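Local coordinates for protein diphthine synthase (Aeropyrum pernix, PDB 1WDE) that probably uses S-adenosyl-L-methionine to trimethylate the amino group of the modified histidine of elongation factor 2, forming diphthine, at residues 226-231 with 269-274. Sequence-based numbering, arbitrary orientation.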
loop_
_atom_site.group_PDB
_atom_site.type_symbol
_atom_site.label_atom_id
_atom_site.label_comp_id
_atom_site.label_asym_id
_atom_site.label_seq_id
_atom_site.Cartn_x
_atom_site.Cartn_y
_atom_site.Cartn_z
ATOM N N VAL A 226 -15.668 -1.309 3.272
ATOM C CA VAL A 226 -15.179 -0.074 3.901
ATOM C C VAL A 226 -15.792 0.012 5.300
ATOM O O VAL A 226 -17.005 0.172 5.445
ATOM C CB VAL A 226 -15.592 1.147 3.075
ATOM C CG1 VAL A 226 -15.223 2.462 3.817
ATOM C CG2 VAL A 226 -14.927 1.083 1.703
ATOM N N LEU A 227 -14.935 -0.094 6.310
ATOM C CA LEU A 227 -15.358 -0.079 7.699
ATOM C C LEU A 227 -14.833 1.126 8.464
ATOM O O LEU A 227 -13.624 1.343 8.573
ATOM C CB LEU A 227 -14.886 -1.354 8.401
ATOM C CG LEU A 227 -15.372 -2.717 7.890
ATOM C CD1 LEU A 227 -16.872 -2.641 7.615
ATOM C CD2 LEU A 227 -14.621 -3.114 6.633
ATOM N N TYR A 228 -15.757 1.900 9.006
ATOM C CA TYR A 228 -15.396 3.077 9.771
ATOM C C TYR A 228 -15.087 2.689 11.211
ATOM O O TYR A 228 -15.866 1.969 11.845
ATOM C CB TYR A 228 -16.548 4.080 9.764
ATOM C CG TYR A 228 -16.252 5.318 10.571
ATOM C CD1 TYR A 228 -15.484 6.340 10.041
ATOM C CD2 TYR A 228 -16.745 5.470 11.869
ATOM C CE1 TYR A 228 -15.210 7.491 10.768
ATOM C CE2 TYR A 228 -16.473 6.624 12.614
ATOM C CZ TYR A 228 -15.705 7.633 12.049
ATOM O OH TYR A 228 -15.446 8.798 12.737
ATOM N N TRP A 229 -13.939 3.143 11.709
ATOM C CA TRP A 229 -13.545 2.887 13.093
ATOM C C TRP A 229 -13.446 4.232 13.807
ATOM O O TRP A 229 -12.595 5.069 13.470
ATOM C CB TRP A 229 -12.213 2.124 13.146
ATOM C CG TRP A 229 -12.400 0.686 12.777
ATOM C CD1 TRP A 229 -12.468 0.158 11.512
ATOM C CD2 TRP A 229 -12.699 -0.395 13.675
ATOM N NE1 TRP A 229 -12.800 -1.178 11.571
ATOM C CE2 TRP A 229 -12.944 -1.544 12.883
ATOM C CE3 TRP A 229 -12.788 -0.502 15.072
ATOM C CZ2 TRP A 229 -13.271 -2.786 13.444
ATOM C CZ3 TRP A 229 -13.115 -1.743 15.627
ATOM C CH2 TRP A 229 -13.350 -2.864 14.810
ATOM N N SER A 230 -14.309 4.430 14.806
ATOM C CA SER A 230 -14.361 5.692 15.543
ATOM C C SER A 230 -13.032 6.146 16.128
ATOM O O SER A 230 -12.843 7.332 16.352
ATOM C CB SER A 230 -15.450 5.621 16.643
ATOM O OG SER A 230 -15.138 4.647 17.626
ATOM N N SER A 231 -12.105 5.217 16.367
ATOM C CA SER A 231 -10.785 5.565 16.907
ATOM C C SER A 231 -9.796 4.441 16.582
ATOM O O SER A 231 -10.188 3.278 16.477
ATOM C CB SER A 231 -10.852 5.740 18.437
ATOM O OG SER A 231 -11.010 4.479 19.080
ATOM N N ARG A 269 -24.515 9.870 9.655
ATOM C CA ARG A 269 -23.918 11.089 10.145
ATOM C C ARG A 269 -24.774 11.507 11.342
ATOM O O ARG A 269 -25.981 11.278 11.367
ATOM C CB ARG A 269 -23.930 12.160 9.054
ATOM C CG ARG A 269 -22.534 12.461 8.510
ATOM C CD ARG A 269 -22.541 12.857 7.043
ATOM N NE ARG A 269 -23.190 14.136 6.739
ATOM C CZ ARG A 269 -24.413 14.254 6.228
ATOM N NH1 ARG A 269 -25.132 13.170 5.978
ATOM N NH2 ARG A 269 -24.903 15.450 5.922
ATOM N N PRO A 270 -24.155 12.102 12.365
ATOM C CA PRO A 270 -22.724 12.391 12.442
ATOM C C PRO A 270 -21.859 11.154 12.657
ATOM O O PRO A 270 -22.231 10.246 13.408
ATOM C CB PRO A 270 -22.626 13.344 13.638
ATOM C CG PRO A 270 -23.997 13.966 13.717
ATOM C CD PRO A 270 -24.884 12.785 13.445
ATOM N N LEU A 271 -20.710 11.110 11.985
ATOM C CA LEU A 271 -19.793 10.013 12.201
ATOM C C LEU A 271 -19.289 10.371 13.586
ATOM O O LEU A 271 -19.128 11.546 13.896
ATOM C CB LEU A 271 -18.639 10.044 11.187
ATOM C CG LEU A 271 -18.996 9.663 9.748
ATOM C CD1 LEU A 271 -17.758 9.752 8.835
ATOM C CD2 LEU A 271 -19.564 8.252 9.754
ATOM N N GLU A 272 -19.053 9.379 14.428
ATOM C CA GLU A 272 -18.590 9.657 15.771
ATOM C C GLU A 272 -17.095 9.455 15.885
ATOM O O GLU A 272 -16.546 8.495 15.340
ATOM C CB GLU A 272 -19.325 8.762 16.773
ATOM C CG GLU A 272 -20.828 8.997 16.784
ATOM C CD GLU A 272 -21.583 7.972 17.604
ATOM O OE1 GLU A 272 -21.339 6.760 17.416
ATOM O OE2 GLU A 272 -22.431 8.375 18.427
ATOM N N TYR A 273 -16.445 10.387 16.577
ATOM C CA TYR A 273 -15.008 10.342 16.820
ATOM C C TYR A 273 -14.643 11.482 17.765
ATOM O O TYR A 273 -15.430 12.406 17.954
ATOM C CB TYR A 273 -14.236 10.441 15.504
ATOM C CG TYR A 273 -14.373 11.752 14.777
ATOM C CD1 TYR A 273 -13.661 12.876 15.187
ATOM C CD2 TYR A 273 -15.182 11.859 13.651
ATOM C CE1 TYR A 273 -13.746 14.070 14.490
ATOM C CE2 TYR A 273 -15.276 13.048 12.948
ATOM C CZ TYR A 273 -14.555 14.149 13.370
ATOM O OH TYR A 273 -14.637 15.325 12.665
ATOM N N ASP A 274 -13.457 11.403 18.362
ATOM C CA ASP A 274 -12.991 12.398 19.320
ATOM C C ASP A 274 -13.001 13.816 18.744
ATOM O O ASP A 274 -12.221 14.153 17.857
ATOM C CB ASP A 274 -11.591 12.005 19.826
ATOM C CG ASP A 274 -11.108 12.900 20.946
ATOM O OD1 ASP A 274 -10.536 12.372 21.916
ATOM O OD2 ASP A 274 -11.296 14.134 20.853
HETATM O O HOH W 1 -11.883 9.396 17.727
#
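Tyr228 reaches from near the end of strand 225-229 to the loop 269-274, and its hydroxyl donates a hydrogen bond to the backbone oxygen of Glu272, with OH 2.8 Å from O. The donor stands well above the carbonyl plane, 60° out of it. The side chain leaves the backbone toward the loop, with CG anti to the backbone N (chi1 179°). A tyrosine suits this place because it offers both a broad apolar face and a polar tip. Leu271 uses that face: its CD2 lies 4.3 Å from the ring centroid, almost exactly on the ring normal, in a CH-pi contact, while its CB packs near CZ. The hydroxyl also meets the edge of the Tyr273 ring, where CD2 is 3.2 Å from OH. A phenylalanine in place of Tyr228 could keep the CH-pi contact but would probably leave the Glu272 carbonyl without this donor and open a gap beside the Tyr273 ring edge. The small side chain of Ser230 is compatible with the close approach of the backbones; its CB lies 3.3 Å from the same Glu272 O. One water bridges the backbones further along, donating to Ser230 O and accepting from Asp274 N. This surface contact joins strand 225-229, outermost in the mixed sheet within this chain and bonded to strand 213-217, to the loop between helices 255-264 and 277-287; Leu271 packs on Leu261 and Ala262 of the first helix, and both tyrosines touch Pro212.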